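Local coordinates for protein Cry37AA1 (Bacillus thuringiensis, PDB 4RHZ) that binds calcium and pairs with Cry23Aa1 as the small, C2-fold partner of a binary complex that probably acts as an insecticidal toxin, at residues F8-N14 and G114-K120; Y26-T32 and Q72-D78. Numbering follows the deposited sequence.

Contact 1: F8-N14 and G114-K120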
ATOM      1  N   PHE B   8      14.979   6.244  13.073  1.00 30.71           N
ATOM      2  CA  PHE B   8      13.599   6.497  13.232  1.00 30.72           C
ATOM      3  C   PHE B   8      13.257   7.559  12.239  1.00 30.93           C
ATOM      4  O   PHE B   8      13.961   8.575  12.159  1.00 29.85           O
ATOM      5  CB  PHE B   8      13.338   7.021  14.685  1.00 30.66           C
ATOM      6  CG  PHE B   8      13.697   5.992  15.738  1.00 32.95           C
ATOM      7  CD1 PHE B   8      14.944   6.023  16.379  1.00 31.14           C
ATOM      8  CD2 PHE B   8      12.849   4.922  15.991  1.00 31.49           C
ATOM      9  CE1 PHE B   8      15.302   5.050  17.274  1.00 31.47           C
ATOM     10  CE2 PHE B   8      13.191   3.924  16.903  1.00 26.85           C
ATOM     11  CZ  PHE B   8      14.414   3.992  17.556  1.00 30.01           C
ATOM     12  N   THR B   9      12.163   7.360  11.493  1.00 30.72           N
ATOM     13  CA  THR B   9      11.733   8.447  10.591  1.00 31.05           C
ATOM     14  C   THR B   9      10.352   8.809  10.968  1.00 29.77           C
ATOM     15  O   THR B   9       9.475   8.002  10.839  1.00 29.99           O
ATOM     16  CB  THR B   9      11.735   7.997   9.121  1.00 31.88           C
ATOM     17  OG1 THR B   9      13.040   7.534   8.818  1.00 31.92           O
ATOM     18  CG2 THR B   9      11.382   9.162   8.199  1.00 32.84           C
ATOM     19  N   ILE B  10      10.159  10.032  11.393  1.00 29.24           N
ATOM     20  CA  ILE B  10       8.940  10.408  11.938  1.00 30.08           C
ATOM     21  C   ILE B  10       8.302  11.460  11.044  1.00 32.58           C
ATOM     22  O   ILE B  10       8.994  12.422  10.640  1.00 32.75           O
ATOM     23  CB  ILE B  10       9.208  11.082  13.310  1.00 30.57           C
ATOM     24  CG1 ILE B  10      10.031  10.136  14.244  1.00 28.20           C
ATOM     25  CG2 ILE B  10       7.941  11.586  13.892  1.00 27.35           C
ATOM     26  CD1 ILE B  10      10.360  10.755  15.587  1.00 29.73           C
ATOM     27  N   ASN B  11       6.981  11.315  10.780  1.00 32.97           N
ATOM     28  CA  ASN B  11       6.241  12.288  10.011  1.00 32.79           C
ATOM     29  C   ASN B  11       5.085  12.827  10.755  1.00 32.80           C
ATOM     30  O   ASN B  11       4.341  12.051  11.364  1.00 32.64           O
ATOM     31  CB  ASN B  11       5.761  11.633   8.729  1.00 34.60           C
ATOM     32  CG  ASN B  11       6.831  11.642   7.684  1.00 36.04           C
ATOM     33  OD1 ASN B  11       7.091  12.679   7.121  1.00 45.12           O
ATOM     34  ND2 ASN B  11       7.506  10.521   7.465  1.00 35.98           N
ATOM     35  N   PHE B  12       4.922  14.158  10.697  1.00 32.08           N
ATOM     36  CA  PHE B  12       3.890  14.864  11.401  1.00 32.25           C
ATOM     37  C   PHE B  12       2.821  15.372  10.427  1.00 33.68           C
ATOM     38  O   PHE B  12       3.155  15.852   9.386  1.00 34.28           O
ATOM     39  CB  PHE B  12       4.499  16.052  12.118  1.00 31.46           C
ATOM     40  CG  PHE B  12       5.639  15.696  13.082  1.00 32.58           C
ATOM     41  CD1 PHE B  12       6.965  15.618  12.625  1.00 28.33           C
ATOM     42  CD2 PHE B  12       5.372  15.489  14.463  1.00 30.44           C
ATOM     43  CE1 PHE B  12       8.010  15.321  13.521  1.00 33.42           C
ATOM     44  CE2 PHE B  12       6.385  15.211  15.359  1.00 30.95           C
ATOM     45  CZ  PHE B  12       7.730  15.122  14.906  1.00 31.77           C
ATOM     46  N   TYR B  13       1.535  15.328  10.799  1.00 35.02           N
ATOM     47  CA  TYR B  13       0.445  15.699   9.912  1.00 34.60           C
ATOM     48  C   TYR B  13      -0.533  16.486  10.723  1.00 36.03           C
ATOM     49  O   TYR B  13      -0.798  16.092  11.869  1.00 34.69           O
ATOM     50  CB  TYR B  13      -0.245  14.455   9.366  1.00 34.00           C
ATOM     51  CG  TYR B  13       0.639  13.616   8.536  1.00 32.97           C
ATOM     52  CD1 TYR B  13       0.756  13.832   7.143  1.00 34.08           C
ATOM     53  CD2 TYR B  13       1.382  12.608   9.116  1.00 27.53           C
ATOM     54  CE1 TYR B  13       1.646  13.006   6.330  1.00 30.92           C
ATOM     55  CE2 TYR B  13       2.195  11.785   8.361  1.00 31.02           C
ATOM     56  CZ  TYR B  13       2.353  11.993   6.955  1.00 33.52           C
ATOM     57  OH  TYR B  13       3.203  11.141   6.234  1.00 30.91           O
ATOM     58  N   ASN B  14      -1.061  17.585  10.152  1.00 37.30           N
ATOM     59  CA  ASN B  14      -2.118  18.425  10.782  1.00 41.57           C
ATOM     60  C   ASN B  14      -2.749  19.191   9.622  1.00 45.17           C
ATOM     61  O   ASN B  14      -2.101  20.075   9.084  1.00 46.78           O
ATOM     62  CB  ASN B  14      -1.499  19.398  11.782  1.00 39.89           C
ATOM     63  CG  ASN B  14      -2.514  20.057  12.768  1.00 40.93           C
ATOM     64  OD1 ASN B  14      -3.671  19.647  12.976  1.00 37.05           O
ATOM     65  ND2 ASN B  14      -2.024  21.082  13.434  1.00 42.05           N
ATOM     66  N   GLY B 114      -7.077  14.080  10.336  1.00 31.00           N
ATOM     67  CA  GLY B 114      -5.936  14.626   9.585  1.00 33.00           C
ATOM     68  C   GLY B 114      -4.798  15.199  10.471  1.00 34.77           C
ATOM     69  O   GLY B 114      -3.818  15.759   9.945  1.00 34.92           O
ATOM     70  N   SER B 115      -4.929  15.033  11.811  1.00 33.82           N
ATOM     71  CA  SER B 115      -3.866  15.300  12.781  1.00 32.88           C
ATOM     72  C   SER B 115      -3.370  13.958  13.396  1.00 34.04           C
ATOM     73  O   SER B 115      -4.123  13.262  14.143  1.00 34.15           O
ATOM     74  CB  SER B 115      -4.400  16.207  13.887  1.00 32.78           C
ATOM     75  OG  SER B 115      -4.999  17.387  13.377  1.00 29.35           O
ATOM     76  N   TYR B 116      -2.116  13.587  13.099  1.00 33.34           N
ATOM     77  CA  TYR B 116      -1.563  12.315  13.551  1.00 32.35           C
ATOM     78  C   TYR B 116      -0.080  12.274  13.307  1.00 32.04           C
ATOM     79  O   TYR B 116       0.431  13.180  12.666  1.00 31.80           O
ATOM     80  CB  TYR B 116      -2.223  11.166  12.789  1.00 32.12           C
ATOM     81  CG  TYR B 116      -1.995  11.118  11.278  1.00 31.77           C
ATOM     82  CD1 TYR B 116      -1.021  10.302  10.711  1.00 31.40           C
ATOM     83  CD2 TYR B 116      -2.849  11.803  10.404  1.00 34.91           C
ATOM     84  CE1 TYR B 116      -0.856  10.239   9.272  1.00 35.42           C
ATOM     85  CE2 TYR B 116      -2.684  11.738   8.959  1.00 28.63           C
ATOM     86  CZ  TYR B 116      -1.702  11.006   8.434  1.00 31.46           C
ATOM     87  OH  TYR B 116      -1.616  10.924   7.073  1.00 33.72           O
ATOM     88  N   VAL B 117       0.604  11.198  13.741  1.00 29.93           N
ATOM     89  CA  VAL B 117       2.039  11.062  13.526  1.00 28.05           C
ATOM     90  C   VAL B 117       2.321   9.663  13.056  1.00 28.22           C
ATOM     91  O   VAL B 117       1.585   8.756  13.481  1.00 27.89           O
ATOM     92  CB  VAL B 117       2.777  11.251  14.873  1.00 28.81           C
ATOM     93  CG1 VAL B 117       4.241  11.024  14.727  1.00 27.32           C
ATOM     94  CG2 VAL B 117       2.553  12.651  15.412  1.00 26.39           C
ATOM     95  N   THR B 118       3.347   9.448  12.210  1.00 25.96           N
ATOM     96  CA  THR B 118       3.708   8.119  11.873  1.00 25.24           C
ATOM     97  C   THR B 118       5.210   7.891  12.180  1.00 26.89           C
ATOM     98  O   THR B 118       6.001   8.848  12.196  1.00 27.36           O
ATOM     99  CB  THR B 118       3.471   7.793  10.381  1.00 28.30           C
ATOM    100  OG1 THR B 118       4.427   8.474   9.564  1.00 30.92           O
ATOM    101  CG2 THR B 118       2.015   8.029   9.896  1.00 24.00           C
ATOM    102  N   ILE B 119       5.626   6.641  12.450  1.00 26.33           N
ATOM    103  CA  ILE B 119       7.000   6.395  12.773  1.00 25.65           C
ATOM    104  C   ILE B 119       7.414   5.139  12.104  1.00 27.36           C
ATOM    105  O   ILE B 119       6.742   4.113  12.195  1.00 28.28           O
ATOM    106  CB  ILE B 119       7.219   6.185  14.336  1.00 26.97           C
ATOM    107  CG1 ILE B 119       6.961   7.452  15.117  1.00 27.71           C
ATOM    108  CG2 ILE B 119       8.692   5.914  14.678  1.00 23.45           C
ATOM    109  CD1 ILE B 119       5.713   7.472  15.730  1.00 29.66           C
ATOM    110  N   LYS B 120       8.569   5.179  11.479  1.00 27.94           N
ATOM    111  CA  LYS B 120       9.118   4.043  10.774  1.00 29.67           C
ATOM    112  C   LYS B 120      10.473   3.854  11.375  1.00 29.50           C
ATOM    113  O   LYS B 120      11.055   4.846  11.762  1.00 30.75           O
ATOM    114  CB  LYS B 120       9.312   4.541   9.347  1.00 30.20           C
ATOM    115  CG  LYS B 120      10.215   3.755   8.521  1.00 34.61           C
ATOM    116  CD  LYS B 120      10.579   4.530   7.239  1.00 38.93           C
ATOM    117  CE  LYS B 120      11.395   3.614   6.331  1.00 42.75           C
ATOM    118  NZ  LYS B 120      11.963   4.391   5.179  1.00 48.43           N
TER
HETATM  119  O   HOH W   1      13.633   5.164   9.649  1.00 31.63           O
HETATM  120  O   HOH W   2       7.097   8.143   9.215  1.00 34.61           O
HETATM  121  O   HOH W   3       3.617   8.759   6.877  1.00 36.64           O
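Six backbone hydrogen bonds join Phe8-Asn14 to Gly114-Lys120, from Thr9 N to Lys120 O (2.8 Å) through Thr118 N to Asn11 O (2.9 Å) to Tyr116 N to Tyr13 O (3.1 Å). Beyond the last pair, Ser115 OG donates to Asn14 OD1 at 2.7 Å; Asn14 ND2 is bonded to Asp89, a calcium ligand, so this end of the pairing adjoins the metal site. One water is hydrogen-bonded to Thr118 OG1 (2.7 Å) and donates to Thr9 O (2.9 Å), while another links Thr118 OG1 (2.8 Å) to Tyr13 OH (2.5 Å). With segment axes approaching to 4.7 Å and N-to-C directions at 165°, these are the antiparallel central strands of one sheet of the C2-type beta-sandwich. On the face with Thr9 and Thr118, the Tyr13 and Tyr116 rings form an offset stack, centroids 4.3 Å apart and planes at 13°. The opposite face is apolar: Ile10 CG2 meets Val117 CG1 at 3.8 Å, and Phe12 CD2 meets Val117 CG2 at 4.1 Å.

Contact 2: Y26-T32 and Q72-D78; sequences YIKAYLT and QMCFYGD
Ala29 and Phe75 form the apolar centre, a non-hydrogen-bonded antiparallel pair with CA atoms 4.4 Å apart and Ala29 CB 3.8 Å from Phe75 CD2. Met73 SD lies 4.2 Å from both Ala29 CB and Leu31 CD1. On the same face Ile27 sits opposite Gly77, their CA atoms only 4.1 Å apart; a CB on Gly77 would come tight against Ile27 CG1. This face turns toward strand 4-13 of the other sheet, as expected of a beta-sandwich, here of C2 type.

Strands 26-30 and 73-78 are extended and antiparallel, their segment axes approaching to 4.7 Å with N-to-C directions at 161°. Paired hydrogen bonds set the register: Tyr26 with Asp78 (N to O 3.1 Å both ways), Lys28 with Tyr76 (Lys28 N to Tyr76 O 2.9 Å, Tyr76 N to Lys28 O 3.0 Å), Tyr30 with Cys74 (Tyr30 N to Cys74 O 3.1 Å, Cys74 N to Tyr30 O 2.9 Å).

On the other face Tyr26, Tyr30 and Tyr76 all take chi1 p, which lays each ring across the neighbouring strand. Cys74, whose SG is in the disulfide with Cys99, places its CB 3.6 Å from the Tyr30 ring centroid, a CH-pi contact; Asp78 CB makes another 3.9 Å from that of Tyr26. One water joins Tyr26 OH (2.7 Å) to Asp78 OD2 (2.6 Å), another Tyr26 OH (3.0 Å) to Lys28 NZ (3.0 Å). Tyr76 OH bonds Asp37.

At the far end Gln72 NE2 donates to Leu31 O (3.3 Å). Gln72 NE2 and Tyr30 OH also bond Thr247 of the Cry23Aa1 chain, so the polar groups ending this strand pair serve the binary interface as well.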
ATOM      1  N   TYR B  26       6.843  15.448  22.799  1.00 32.60           N
ATOM      2  CA  TYR B  26       7.848  14.399  22.727  1.00 30.55           C
ATOM      3  C   TYR B  26       7.242  13.172  22.062  1.00 29.76           C
ATOM      4  O   TYR B  26       6.029  13.022  22.035  1.00 28.39           O
ATOM      5  CB  TYR B  26       8.383  14.045  24.175  1.00 30.14           C
ATOM      6  CG  TYR B  26       7.319  13.467  25.109  1.00 31.03           C
ATOM      7  CD1 TYR B  26       6.947  12.097  25.030  1.00 26.97           C
ATOM      8  CD2 TYR B  26       6.656  14.274  26.032  1.00 30.85           C
ATOM      9  CE1 TYR B  26       5.954  11.566  25.859  1.00 29.84           C
ATOM     10  CE2 TYR B  26       5.660  13.724  26.923  1.00 30.19           C
ATOM     11  CZ  TYR B  26       5.315  12.387  26.781  1.00 32.73           C
ATOM     12  OH  TYR B  26       4.353  11.819  27.577  1.00 37.45           O
ATOM     13  N   ILE B  27       8.102  12.282  21.576  1.00 29.40           N
ATOM     14  CA  ILE B  27       7.740  10.930  21.205  1.00 29.02           C
ATOM     15  C   ILE B  27       8.806  10.001  21.826  1.00 30.19           C
ATOM     16  O   ILE B  27      10.044  10.295  21.820  1.00 30.37           O
ATOM     17  CB  ILE B  27       7.678  10.733  19.654  1.00 29.87           C
ATOM     18  CG1 ILE B  27       6.579  11.645  19.035  1.00 29.54           C
ATOM     19  CG2 ILE B  27       7.440   9.236  19.245  1.00 27.78           C
ATOM     20  CD1 ILE B  27       6.849  11.971  17.545  1.00 28.08           C
ATOM     21  N   LYS B  28       8.345   8.889  22.366  1.00 29.42           N
ATOM     22  CA  LYS B  28       9.243   7.952  23.032  1.00 30.68           C
ATOM     23  C   LYS B  28       9.007   6.559  22.527  1.00 29.97           C
ATOM     24  O   LYS B  28       7.937   6.255  22.045  1.00 31.16           O
ATOM     25  CB  LYS B  28       8.994   7.943  24.529  1.00 29.47           C
ATOM     26  CG  LYS B  28       9.388   9.257  25.176  1.00 34.37           C
ATOM     27  CD  LYS B  28       9.112   9.199  26.673  1.00 37.49           C
ATOM     28  CE  LYS B  28       9.380  10.553  27.313  1.00 41.86           C
ATOM     29  NZ  LYS B  28       9.063  10.479  28.783  1.00 47.26           N
ATOM     30  N   ALA B  29       9.998   5.721  22.702  1.00 29.29           N
ATOM     31  CA  ALA B  29       9.918   4.339  22.345  1.00 29.47           C
ATOM     32  C   ALA B  29      10.380   3.461  23.536  1.00 28.77           C
ATOM     33  O   ALA B  29      11.066   3.962  24.466  1.00 27.38           O
ATOM     34  CB  ALA B  29      10.833   4.121  21.182  1.00 28.88           C
ATOM     35  N   TYR B  30      10.079   2.169  23.458  1.00 27.85           N
ATOM     36  CA  TYR B  30      10.687   1.178  24.332  1.00 28.47           C
ATOM     37  C   TYR B  30      10.607  -0.142  23.616  1.00 30.03           C
ATOM     38  O   TYR B  30       9.732  -0.325  22.751  1.00 31.12           O
ATOM     39  CB  TYR B  30       9.943   1.088  25.706  1.00 27.53           C
ATOM     40  CG  TYR B  30       8.441   0.688  25.677  1.00 28.30           C
ATOM     41  CD1 TYR B  30       8.057  -0.615  25.833  1.00 30.77           C
ATOM     42  CD2 TYR B  30       7.447   1.629  25.568  1.00 25.91           C
ATOM     43  CE1 TYR B  30       6.711  -1.005  25.789  1.00 30.36           C
ATOM     44  CE2 TYR B  30       6.096   1.272  25.582  1.00 26.57           C
ATOM     45  CZ  TYR B  30       5.746  -0.059  25.688  1.00 27.42           C
ATOM     46  OH  TYR B  30       4.434  -0.471  25.670  1.00 24.06           O
ATOM     47  N   LEU B  31      11.449  -1.093  23.988  1.00 30.57           N
ATOM     48  CA  LEU B  31      11.360  -2.419  23.418  1.00 32.48           C
ATOM     49  C   LEU B  31      10.255  -3.277  24.027  1.00 33.64           C
ATOM     50  O   LEU B  31       9.207  -3.527  23.381  1.00 33.41           O
ATOM     51  CB  LEU B  31      12.703  -3.143  23.488  1.00 33.00           C
ATOM     52  CG  LEU B  31      13.712  -2.765  22.378  1.00 35.43           C
ATOM     53  CD1 LEU B  31      13.749  -1.300  22.020  1.00 32.83           C
ATOM     54  CD2 LEU B  31      15.173  -3.228  22.733  1.00 35.79           C
ATOM     55  N   THR B  32      10.459  -3.727  25.265  1.00 34.31           N
ATOM     56  CA  THR B  32       9.478  -4.655  25.845  1.00 33.46           C
ATOM     57  C   THR B  32       8.996  -4.207  27.175  1.00 33.18           C
ATOM     58  O   THR B  32       7.914  -4.649  27.613  1.00 32.88           O
ATOM     59  CB  THR B  32      10.020  -6.056  25.962  1.00 33.99           C
ATOM     60  OG1 THR B  32      11.280  -5.986  26.600  1.00 37.66           O
ATOM     61  CG2 THR B  32      10.280  -6.684  24.513  1.00 34.36           C
ATOM     62  N   GLN B  72      10.662  -5.935  17.926  1.00 37.19           N
ATOM     63  CA  GLN B  72       9.497  -5.223  18.448  1.00 35.95           C
ATOM     64  C   GLN B  72       9.867  -3.850  18.991  1.00 34.57           C
ATOM     65  O   GLN B  72      10.849  -3.703  19.701  1.00 33.10           O
ATOM     66  CB  GLN B  72       8.859  -6.038  19.610  1.00 35.39           C
ATOM     67  CG  GLN B  72       7.681  -5.413  20.332  1.00 38.34           C
ATOM     68  CD  GLN B  72       7.057  -6.350  21.434  1.00 44.75           C
ATOM     69  OE1 GLN B  72       6.643  -7.499  21.163  1.00 49.93           O
ATOM     70  NE2 GLN B  72       7.016  -5.852  22.663  1.00 41.24           N
ATOM     71  N   MET B  73       9.020  -2.850  18.749  1.00 33.40           N
ATOM     72  CA  MET B  73       9.275  -1.583  19.335  1.00 32.00           C
ATOM     73  C   MET B  73       7.961  -0.917  19.496  1.00 31.62           C
ATOM     74  O   MET B  73       7.086  -1.070  18.627  1.00 32.27           O
ATOM     75  CB  MET B  73      10.266  -0.847  18.414  1.00 33.44           C
ATOM     76  CG  MET B  73      10.632   0.513  18.894  1.00 36.20           C
ATOM     77  SD  MET B  73      12.409   0.982  18.807  1.00 43.63           S
ATOM     78  CE  MET B  73      13.300  -0.123  17.881  1.00 28.31           C
ATOM     79  N   CYS B  74       7.774  -0.200  20.609  1.00 29.86           N
ATOM     80  CA  CYS B  74       6.502   0.344  20.936  1.00 28.18           C
ATOM     81  C   CYS B  74       6.665   1.820  21.034  1.00 27.95           C
ATOM     82  O   CYS B  74       7.692   2.264  21.505  1.00 29.57           O
ATOM     83  CB  CYS B  74       5.995  -0.262  22.258  1.00 28.70           C
ATOM     84  SG  CYS B  74       5.720  -2.050  22.151  1.00 31.37           S
ATOM     85  N   PHE B  75       5.674   2.617  20.605  1.00 26.91           N
ATOM     86  CA  PHE B  75       5.909   4.060  20.499  1.00 25.22           C
ATOM     87  C   PHE B  75       4.736   4.780  21.095  1.00 25.86           C
ATOM     88  O   PHE B  75       3.600   4.285  21.011  1.00 26.77           O
ATOM     89  CB  PHE B  75       6.036   4.492  19.023  1.00 24.57           C
ATOM     90  CG  PHE B  75       7.165   3.858  18.276  1.00 24.86           C
ATOM     91  CD1 PHE B  75       6.959   2.695  17.536  1.00 27.46           C
ATOM     92  CD2 PHE B  75       8.425   4.444  18.258  1.00 24.76           C
ATOM     93  CE1 PHE B  75       8.018   2.076  16.833  1.00 27.65           C
ATOM     94  CE2 PHE B  75       9.511   3.878  17.490  1.00 25.22           C
ATOM     95  CZ  PHE B  75       9.328   2.676  16.817  1.00 22.22           C
ATOM     96  N   TYR B  76       4.958   5.973  21.627  1.00 25.75           N
ATOM     97  CA  TYR B  76       3.827   6.849  21.992  1.00 26.11           C
ATOM     98  C   TYR B  76       4.292   8.247  22.066  1.00 25.57           C
ATOM     99  O   TYR B  76       5.493   8.491  22.158  1.00 27.00           O
ATOM    100  CB  TYR B  76       3.254   6.468  23.357  1.00 27.69           C
ATOM    101  CG  TYR B  76       4.187   6.659  24.583  1.00 26.36           C
ATOM    102  CD1 TYR B  76       3.992   7.719  25.436  1.00 27.18           C
ATOM    103  CD2 TYR B  76       5.202   5.748  24.887  1.00 27.89           C
ATOM    104  CE1 TYR B  76       4.764   7.887  26.575  1.00 25.70           C
ATOM    105  CE2 TYR B  76       6.009   5.920  26.024  1.00 27.95           C
ATOM    106  CZ  TYR B  76       5.745   6.988  26.853  1.00 29.78           C
ATOM    107  OH  TYR B  76       6.454   7.228  27.977  1.00 33.70           O
ATOM    108  N   GLY B  77       3.352   9.168  22.089  1.00 26.10           N
ATOM    109  CA  GLY B  77       3.707  10.548  21.955  1.00 25.97           C
ATOM    110  C   GLY B  77       2.695  11.423  22.645  1.00 27.40           C
ATOM    111  O   GLY B  77       1.498  11.055  22.769  1.00 27.28           O
ATOM    112  N   ASP B  78       3.189  12.570  23.096  1.00 27.26           N
ATOM    113  CA  ASP B  78       2.375  13.688  23.505  1.00 30.96           C
ATOM    114  C   ASP B  78       2.778  14.810  22.558  1.00 31.55           C
ATOM    115  O   ASP B  78       3.775  15.502  22.794  1.00 32.44           O
ATOM    116  CB  ASP B  78       2.745  14.142  24.945  1.00 30.02           C
ATOM    117  CG  ASP B  78       1.802  15.213  25.482  1.00 34.21           C
ATOM    118  OD1 ASP B  78       1.096  15.924  24.710  1.00 34.09           O
ATOM    119  OD2 ASP B  78       1.666  15.258  26.723  1.00 38.83           O
TER
HETATM  120  O   HOH W   4       2.767  13.744  28.573  1.00 47.06           O
HETATM  121  O   HOH W   5       6.117  10.313  29.471  1.00 54.32           O

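Contacts 1 and 2 each pair the two central strands of a different four-stranded antiparallel sheet, and contact 2 is nested in the chain between the segments of contact 1. Their apolar faces meet in the sandwich interior: Phe8 CE2 lies 3.6 Å from Met73 SD, Ile119 CG2 is 3.6 Å from Phe75 CE2, and Ile10 CG2 is 3.8 Å from Ile27 CD1. The faces turned from the interior differ. Contact 1 carries threonines, bridging waters and a stacked tyrosine pair, with its Asn14 end near calcium; contact 2 sets tyrosine rings over aliphatic carbons and engages Cry23Aa1 more extensively, through four residues against one, with Tyr30 and disulfide-bonded Cys74 buried against that chain.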